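Local coordinates for protein pyridoxamine 5-phosphate-dependent dehydrase (Escherichia coli, PDB 2R0T) that removes the C3'-hydroxyl group of GDP-4-keto-6-deoxy-D-mannose in a combined transamination-deoxygenation reaction that depends on pyridoxal phosphate, a step toward the O-antigen sugar L-colitose, at residues V85-W90 against N339-T344; F106-I111 against D359-L364; V135-N140 against R333-G338. The protein carries 1 engineered substitution. All coordinates share one frame; numbering follows the deposited sequence.

Contact 1: residues V85-W90 against N339-T344. With PGU (N-({3-hydroxy-2-methyl-5-[(phosphonooxy)methyl]pyridin-4-yl}methyl)-L-glutamic acid), chain C.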
# COMPACT_ATOMS: atom_id res chain seq x y z
N VAL A 85 23.34 2.08 1.65
CA VAL A 85 22.47 3.26 1.55
C VAL A 85 23.22 4.43 2.19
O VAL A 85 24.16 4.23 2.97
CB VAL A 85 21.14 3.03 2.36
CG1 VAL A 85 20.29 1.91 1.73
CG2 VAL A 85 21.46 2.59 3.79
N PRO A 86 22.79 5.64 1.85
CA PRO A 86 23.29 6.86 2.46
C PRO A 86 22.49 7.12 3.74
O PRO A 86 21.39 6.58 3.94
CB PRO A 86 22.93 7.94 1.43
CG PRO A 86 21.75 7.34 0.66
CD PRO A 86 21.91 5.87 0.68
N ALA A 87 23.06 7.93 4.62
CA ALA A 87 22.45 8.21 5.92
C ALA A 87 21.29 9.19 5.98
O ALA A 87 20.64 9.31 7.02
CB ALA A 87 23.50 8.66 6.86
N VAL A 88 21.06 9.92 4.89
CA VAL A 88 20.01 10.94 4.79
C VAL A 88 19.04 10.62 3.65
O VAL A 88 19.47 10.50 2.50
CB VAL A 88 20.60 12.35 4.54
CG1 VAL A 88 19.48 13.41 4.49
CG2 VAL A 88 21.58 12.71 5.67
N SER A 89 17.76 10.44 4.01
CA SER A 89 16.68 10.17 3.06
C SER A 89 15.41 10.08 3.89
O SER A 89 15.49 10.12 5.11
CB SER A 89 16.91 8.81 2.38
OG SER A 89 16.05 8.69 1.26
N TRP A 90 14.28 9.89 3.20
CA TRP A 90 12.99 9.60 3.82
C TRP A 90 12.98 8.18 4.45
O TRP A 90 13.68 7.20 4.04
CB TRP A 90 11.87 9.69 2.78
CG TRP A 90 10.53 9.68 3.42
CD1 TRP A 90 9.53 8.74 3.28
CD2 TRP A 90 10.06 10.64 4.35
NE1 TRP A 90 8.44 9.09 4.07
CE2 TRP A 90 8.76 10.26 4.73
CE3 TRP A 90 10.61 11.81 4.87
CZ2 TRP A 90 8.04 10.97 5.66
CZ3 TRP A 90 9.86 12.56 5.72
CH2 TRP A 90 8.59 12.13 6.13
N ASN A 339 19.72 13.31 9.97
CA ASN A 339 20.48 12.06 10.04
C ASN A 339 19.55 10.94 10.47
O ASN A 339 19.03 10.95 11.57
CB ASN A 339 21.60 12.20 11.10
CG ASN A 339 22.39 10.92 11.27
OD1 ASN A 339 22.25 10.02 10.47
ND2 ASN A 339 23.18 10.83 12.33
N PHE A 340 19.33 9.96 9.60
CA PHE A 340 18.42 8.88 9.96
C PHE A 340 18.92 8.03 11.11
O PHE A 340 18.17 7.44 11.90
CB PHE A 340 18.22 8.00 8.74
CG PHE A 340 17.03 7.10 8.87
CD1 PHE A 340 15.75 7.64 8.85
CD2 PHE A 340 17.19 5.76 9.15
CE1 PHE A 340 14.63 6.86 9.03
CE2 PHE A 340 16.06 4.97 9.35
CZ PHE A 340 14.78 5.54 9.26
N LEU A 341 20.23 8.02 11.26
CA LEU A 341 20.82 7.13 12.26
C LEU A 341 20.46 7.50 13.65
O LEU A 341 20.70 6.77 14.60
CB LEU A 341 22.34 7.08 12.12
CG LEU A 341 22.71 6.31 10.83
CD1 LEU A 341 24.18 6.41 10.44
CD2 LEU A 341 22.31 4.86 11.03
N LYS A 342 19.85 8.66 13.79
CA LYS A 342 19.49 9.04 15.15
C LYS A 342 18.19 8.39 15.59
O LYS A 342 17.79 8.54 16.74
CB LYS A 342 19.30 10.55 15.21
CG LYS A 342 18.11 10.99 14.38
CD LYS A 342 17.97 12.50 14.29
CE LYS A 342 16.96 12.83 13.21
NZ LYS A 342 16.11 14.02 13.52
N ASN A 343 17.47 7.77 14.67
CA ASN A 343 16.18 7.21 15.07
C ASN A 343 16.43 5.85 15.64
O ASN A 343 15.98 4.86 15.10
CB ASN A 343 15.27 7.06 13.86
CG ASN A 343 14.87 8.36 13.32
OD1 ASN A 343 14.18 9.12 14.00
ND2 ASN A 343 15.33 8.68 12.13
N THR A 344 17.16 5.79 16.75
CA THR A 344 17.54 4.50 17.35
C THR A 344 16.42 3.54 17.71
O THR A 344 16.58 2.33 17.68
CB THR A 344 18.50 4.73 18.51
OG1 THR A 344 17.79 5.38 19.57
CG2 THR A 344 19.68 5.61 18.05
N1 PGU C . 11.46 8.50 -0.98
C2 PGU C . 11.94 9.73 -0.90
C2A PGU C . 13.43 9.89 -1.07
C3 PGU C . 11.07 10.83 -0.66
O3 PGU C . 11.52 12.10 -0.58
C4 PGU C . 9.69 10.61 -0.46
C4A PGU C . 8.77 11.76 -0.14
C5 PGU C . 9.26 9.26 -0.49
C6 PGU C . 10.16 8.25 -0.78
C5A PGU C . 7.83 8.91 -0.19
O4P PGU C . 7.05 9.00 -1.32
P PGU C . 5.54 9.15 -0.90
O1P PGU C . 4.74 9.29 -2.27
O2P PGU C . 5.37 10.45 -0.02
O3P PGU C . 5.10 7.95 0.01
N PGU C . 9.01 12.25 1.24
CA PGU C . 7.97 13.24 1.68
CB PGU C . 6.95 12.51 2.58
CG PGU C . 5.59 13.15 2.38
CD PGU C . 4.50 12.16 2.72
OE1 PGU C . 3.74 12.39 3.71
OE2 PGU C . 4.33 11.09 1.98
C PGU C . 8.65 14.36 2.50
O PGU C . 7.94 15.06 3.32
OXT PGU C . 9.91 14.58 2.40
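Ala87 and Phe340 join their segments through one backbone hydrogen bond, made where strand 82-86 leaves the large sheet of an aspartate aminotransferase-like fold and meets an Asx turn. Phe340 N gives its hydrogen to Ala87 O at 3.0 Å, almost along the C=O axis (C=O...N angle 171°), and Phe340 CB sits 3.2 Å from the same Ala87 O. Beside this bond, Ala87 CB meets Leu341 CD1 at 4.3 Å in a light apolar touch.

The Asx turn shapes the donor side. Asn339 carries its CG opposite the backbone N (chi1 177°), and OD1 thereby accepts Leu341 N at 3.0 Å, with the donor standing well above the amide carbonyl plane. OD1 also comes within 4.1 Å of Ala87 CB. One turn on, Asn343 ND2 makes a weak bond to Phe340 O, while Asn343 OD1 accepts a hydrogen bond from Phe244 N of the second subunit. The Phe340 ring stacks on Tyr94.

Past Ala87 the loop runs into the cofactor pocket. Ser89 OG, hydrogen-bonded to Thr93, has the methyl carbon C2A of PGU 3.7 Å away. Trp90 presents one ring face to the glutamate portion of the adduct, whose CB lies toward the rim of that face, 3.6 Å from Trp90 CE2.

Contact 2: residues F106-I111 against D359-L364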
# COMPACT_ATOMS: atom_id res chain seq x y z
N PHE A 106 25.04 1.60 6.06
CA PHE A 106 24.98 3.04 5.89
C PHE A 106 26.30 3.67 5.59
O PHE A 106 27.27 3.33 6.24
CB PHE A 106 24.56 3.65 7.17
CG PHE A 106 23.13 3.42 7.43
CD1 PHE A 106 22.73 2.29 8.13
CD2 PHE A 106 22.18 4.29 6.89
CE1 PHE A 106 21.40 2.06 8.37
CE2 PHE A 106 20.84 4.11 7.12
CZ PHE A 106 20.44 2.98 7.87
N VAL A 107 26.29 4.64 4.68
CA VAL A 107 27.45 5.45 4.30
C VAL A 107 27.07 6.95 4.44
O VAL A 107 25.92 7.30 4.16
CB VAL A 107 27.88 5.11 2.85
CG1 VAL A 107 29.13 5.89 2.42
CG2 VAL A 107 28.25 3.63 2.79
N ASP A 108 28.02 7.81 4.88
CA ASP A 108 27.78 9.25 5.12
C ASP A 108 27.56 9.93 3.79
O ASP A 108 27.77 9.36 2.73
CB ASP A 108 29.00 9.87 5.79
CG ASP A 108 28.72 11.14 6.49
OD1 ASP A 108 29.71 11.73 6.98
OD2 ASP A 108 27.57 11.58 6.62
N ILE A 109 27.14 11.18 3.84
CA ILE A 109 26.83 11.94 2.65
C ILE A 109 27.98 12.87 2.52
O ILE A 109 28.74 13.07 3.46
CB ILE A 109 25.67 12.89 2.96
CG1 ILE A 109 25.90 13.57 4.31
CG2 ILE A 109 24.39 12.12 3.00
CD1 ILE A 109 25.08 14.86 4.38
N ASP A 110 28.03 13.43 1.32
CA ASP A 110 28.97 14.46 0.97
C ASP A 110 28.24 15.74 1.44
O ASP A 110 27.10 15.99 1.09
CB ASP A 110 29.07 14.54 -0.55
CG ASP A 110 29.93 15.71 -1.00
OD1 ASP A 110 29.75 16.84 -0.51
OD2 ASP A 110 30.81 15.47 -1.82
N ILE A 111 28.90 16.56 2.25
CA ILE A 111 28.24 17.74 2.77
C ILE A 111 28.00 18.85 1.72
O ILE A 111 27.19 19.75 1.93
CB ILE A 111 28.84 18.20 4.13
CG1 ILE A 111 27.82 19.00 5.00
CG2 ILE A 111 30.21 18.83 3.88
CD1 ILE A 111 27.65 18.59 6.50
N ASP A 359 29.69 11.49 10.18
CA ASP A 359 29.91 12.78 10.79
C ASP A 359 29.19 13.84 10.04
O ASP A 359 28.67 14.79 10.61
CB ASP A 359 31.40 13.11 10.83
CG ASP A 359 32.17 12.40 11.96
OD1 ASP A 359 31.60 11.81 12.91
OD2 ASP A 359 33.40 12.51 11.91
N ASN A 360 29.17 13.68 8.72
CA ASN A 360 28.56 14.68 7.88
C ASN A 360 27.08 14.79 8.09
O ASN A 360 26.56 15.87 8.31
CB ASN A 360 28.88 14.39 6.44
CG ASN A 360 30.24 14.91 6.07
OD1 ASN A 360 30.74 15.84 6.70
ND2 ASN A 360 30.85 14.31 5.08
N ALA A 361 26.43 13.64 8.10
CA ALA A 361 24.99 13.56 8.31
C ALA A 361 24.66 14.21 9.66
O ALA A 361 23.62 14.86 9.87
CB ALA A 361 24.64 12.08 8.40
N GLU A 362 25.57 13.95 10.59
CA GLU A 362 25.46 14.45 11.96
C GLU A 362 25.54 15.95 11.95
O GLU A 362 24.72 16.65 12.56
CB GLU A 362 26.62 13.86 12.79
CG GLU A 362 26.22 12.79 13.84
CD GLU A 362 27.40 12.04 14.52
OE1 GLU A 362 28.26 12.69 15.18
OE2 GLU A 362 27.44 10.78 14.43
N TYR A 363 26.53 16.47 11.24
CA TYR A 363 26.63 17.92 11.21
C TYR A 363 25.34 18.50 10.59
O TYR A 363 24.71 19.48 11.05
CB TYR A 363 27.82 18.25 10.34
CG TYR A 363 28.07 19.72 10.41
CD1 TYR A 363 28.60 20.28 11.55
CD2 TYR A 363 27.67 20.57 9.40
CE1 TYR A 363 28.77 21.62 11.65
CE2 TYR A 363 27.87 21.92 9.48
CZ TYR A 363 28.43 22.44 10.61
OH TYR A 363 28.62 23.79 10.76
N LEU A 364 24.96 17.89 9.48
CA LEU A 364 23.75 18.36 8.82
C LEU A 364 22.58 18.31 9.80
O LEU A 364 21.77 19.23 9.89
CB LEU A 364 23.42 17.36 7.72
CG LEU A 364 22.14 17.52 6.91
CD1 LEU A 364 22.50 16.96 5.52
CD2 LEU A 364 20.96 16.73 7.49
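Asp108 and Asn360 cross at about a right angle, the carboxylate and the amide planes turned 34° apart, at the place where a strand end meets a helix start. Asp108 has CG opposite its backbone N, which swings the carboxylate over the first turn of helix 359-367. There OD2 accepts Ala361 N at 2.8 Å through its syn lone pair. OD1 faces Asn360 N, although its modelled position is doubtful. OD2 also receives a weak bond from Ile109 N in its own loop. A negative group at the amino end of a helix is probably stabilised by the helix dipole.

Asn360 returns the grip. Its ND2 reaches Ile109 O at 2.9 Å, approaching in the carbonyl plane, with the acceptor tilted 22° out of the amide plane.

The two isoleucines bring the apolar part. Ile109 has CG1 between backbone N and carbonyl carbon (chi1 44°); this turns CG1 toward the helix, and the extended chain carries CD1 on to Leu364, which it crosses at roughly a right angle with Ile109 CD1 3.5 Å from Leu364 CD1. On the more exposed flank Ile111 sends CD1 to the edge of the Tyr363 ring, near the ring plane, 3.5 Å from Tyr363 CD2. The same methyl rests 3.4 Å from Asn360 O. Tyr363 OH is held by Ile310 O.

Strand 103-107 belongs to the large sheet, and helix 359-367 leads into strand 368-372 of the three-stranded antiparallel sheet. The motif is an aspartate carboxylate accepting backbone N-H groups of a helix's first turn, here joining the end of a strand of the large sheet to the helix that leads into the three-stranded one.

Contact 3: residues V135-N140 against R333-G338. With PGU (N-({3-hydroxy-2-methyl-5-[(phosphonooxy)methyl]pyridin-4-yl}methyl)-L-glutamic acid), chain C.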
# COMPACT_ATOMS: atom_id res chain seq x y z
N VAL A 135 19.91 7.69 -3.53
CA VAL A 135 18.76 8.56 -3.43
C VAL A 135 19.22 9.86 -4.09
O VAL A 135 20.29 10.30 -3.72
CB VAL A 135 18.45 8.80 -1.93
CG1 VAL A 135 17.35 9.85 -1.74
CG2 VAL A 135 18.04 7.50 -1.23
N ASN A 136 18.51 10.43 -5.07
CA ASN A 136 18.95 11.72 -5.60
C ASN A 136 18.32 12.73 -4.68
O ASN A 136 17.11 12.80 -4.62
CB ASN A 136 18.47 11.84 -7.02
CG ASN A 136 19.04 10.73 -7.82
OD1 ASN A 136 20.26 10.55 -7.79
ND2 ASN A 136 18.20 9.90 -8.41
N LEU A 137 19.15 13.39 -3.88
CA LEU A 137 18.62 14.31 -2.87
C LEU A 137 18.27 15.73 -3.29
O LEU A 137 19.09 16.44 -3.85
CB LEU A 137 19.46 14.29 -1.58
CG LEU A 137 18.67 14.41 -0.25
CD1 LEU A 137 18.12 13.10 0.24
CD2 LEU A 137 19.50 15.03 0.90
N LEU A 138 17.03 16.11 -2.99
CA LEU A 138 16.48 17.44 -3.21
C LEU A 138 16.49 17.90 -4.65
O LEU A 138 16.45 19.11 -4.88
CB LEU A 138 17.24 18.47 -2.36
CG LEU A 138 17.25 18.16 -0.86
CD1 LEU A 138 17.93 19.21 -0.06
CD2 LEU A 138 15.90 17.96 -0.24
N GLY A 139 16.57 16.94 -5.58
CA GLY A 139 16.54 17.24 -7.01
C GLY A 139 17.91 17.05 -7.64
O GLY A 139 18.06 17.13 -8.85
N ASN A 140 18.91 16.82 -6.80
CA ASN A 140 20.31 16.71 -7.22
C ASN A 140 20.71 15.25 -7.56
O ASN A 140 20.69 14.38 -6.68
CB ASN A 140 21.17 17.29 -6.09
CG ASN A 140 22.50 17.79 -6.58
OD1 ASN A 140 22.64 18.15 -7.75
ND2 ASN A 140 23.49 17.83 -5.70
N ARG A 333 12.08 23.44 7.39
CA ARG A 333 12.07 22.17 8.09
C ARG A 333 13.50 21.66 8.02
O ARG A 333 14.39 22.30 7.44
CB ARG A 333 11.15 21.22 7.35
CG ARG A 333 11.54 21.23 5.87
CD ARG A 333 10.70 20.31 5.02
NE ARG A 333 11.23 18.95 5.16
CZ ARG A 333 10.70 17.83 4.67
NH1 ARG A 333 9.54 17.86 4.03
NH2 ARG A 333 11.30 16.66 4.85
N PRO A 334 13.75 20.52 8.65
CA PRO A 334 15.10 19.95 8.58
C PRO A 334 15.36 19.54 7.13
O PRO A 334 14.46 19.51 6.31
CB PRO A 334 15.00 18.67 9.43
CG PRO A 334 13.58 18.43 9.69
CD PRO A 334 12.91 19.79 9.61
N ILE A 335 16.58 19.15 6.79
CA ILE A 335 16.80 18.75 5.43
C ILE A 335 16.34 17.32 5.39
O ILE A 335 16.97 16.46 6.03
CB ILE A 335 18.31 18.86 5.05
CG1 ILE A 335 18.69 20.32 4.89
CG2 ILE A 335 18.61 18.11 3.75
CD1 ILE A 335 20.16 20.57 4.99
N VAL A 336 15.31 17.07 4.57
CA VAL A 336 14.73 15.73 4.40
C VAL A 336 14.36 15.34 5.82
O VAL A 336 13.54 16.02 6.41
CB VAL A 336 15.69 14.70 3.77
CG1 VAL A 336 14.89 13.49 3.50
CG2 VAL A 336 16.20 15.28 2.48
N THR A 337 14.99 14.34 6.42
CA THR A 337 14.70 14.07 7.82
C THR A 337 15.95 14.17 8.70
O THR A 337 15.96 13.69 9.82
CB THR A 337 14.00 12.74 8.00
OG1 THR A 337 14.96 11.67 7.92
CG2 THR A 337 12.94 12.61 6.92
N GLY A 338 17.00 14.81 8.21
CA GLY A 338 18.23 14.92 9.00
C GLY A 338 18.94 13.59 8.94
O GLY A 338 18.69 12.80 8.06
N1 PGU C . 11.46 8.50 -0.98
C2 PGU C . 11.94 9.73 -0.90
C2A PGU C . 13.43 9.89 -1.07
C3 PGU C . 11.07 10.83 -0.66
O3 PGU C . 11.52 12.10 -0.58
C4 PGU C . 9.69 10.61 -0.46
C4A PGU C . 8.77 11.76 -0.14
C5 PGU C . 9.26 9.26 -0.49
C6 PGU C . 10.16 8.25 -0.78
C5A PGU C . 7.83 8.91 -0.19
O4P PGU C . 7.05 9.00 -1.32
P PGU C . 5.54 9.15 -0.90
O1P PGU C . 4.74 9.29 -2.27
O2P PGU C . 5.37 10.45 -0.02
O3P PGU C . 5.10 7.95 0.01
N PGU C . 9.01 12.25 1.24
CA PGU C . 7.97 13.24 1.68
CB PGU C . 6.95 12.51 2.58
CG PGU C . 5.59 13.15 2.38
CD PGU C . 4.50 12.16 2.72
OE1 PGU C . 3.74 12.39 3.71
OE2 PGU C . 4.33 11.09 1.98
C PGU C . 8.65 14.36 2.50
O PGU C . 7.94 15.06 3.32
OXT PGU C . 9.91 14.58 2.40
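Leu137 and Val336 point at each other tip to tip, and their methyls form the tight half of a contact made between two beta turns. Val336 CG2 is the hub: Leu137 CD2 reaches it at 3.7 Å, and Leu138 CD2, crossing obliquely, at 3.8 Å. Leu138 also meets Ile335 at about a right angle, with Leu138 CD1 4.0 Å from Ile335 CG2. A type I' turn from Leu137 to Asn140 and a type II' turn from Ile335 to Gly338 present these side chains. Leu138 and Val336 each occupy the second position of their turn with positive phi (56° for Val336).

The looser flank lies toward the partly exposed Arg333, which bridges its own segment and the cofactor adduct. Its chain bends at chi3 (-82°), bringing the guanidinium round to Val336. There NH2 donates to Val336 O at 2.8 Å, the acceptor near the guanidinium plane but the donor raised above the carbonyl plane. NH1 makes only a weak bond, 3.3 Å, to PGU O, in the alpha-carboxylate of the glutamate portion. Val135 CG1 lies 4.0 Å from C2A, the methyl carbon on the pyridine ring of PGU.

Around this core, backbone hydrogen bonds join Leu138 to Phe304 and Asn136 to Asp161 of strand 157-161. Phe370 of strand 368-372 packs against Leu138, Ile335 and Arg333, while Ser307 of strand 305-310 touches Leu138 and Ile335; the pair of turns thus sits between the large sheet and the three-stranded antiparallel sheet of strands 292-293, 305-310 and 368-372.

The three contacts illustrate how one C-terminal region, residues 333-364, reaches successive loops at the ends of neighbouring sheet strands. Contacts 1 and 2 have centres about 9 Å apart and share that sheet, where Val85 O and Val107 N probably hydrogen-bond at 2.8 Å. Contact 3, centred about 11 Å from contact 1, joins it through Ser89 O and Thr337 OG1, 3.2 Å apart, and is nested along the chain within the loop contact 1 closes. Contacts 1 and 3 both touch PGU and the second subunit. Contact 2 lies farther from the ligand, the Ile109 side chain about 12 Å from PGU; its centre is about 12 Å from that of contact 3, which it meets where Leu364 packs on Gly338.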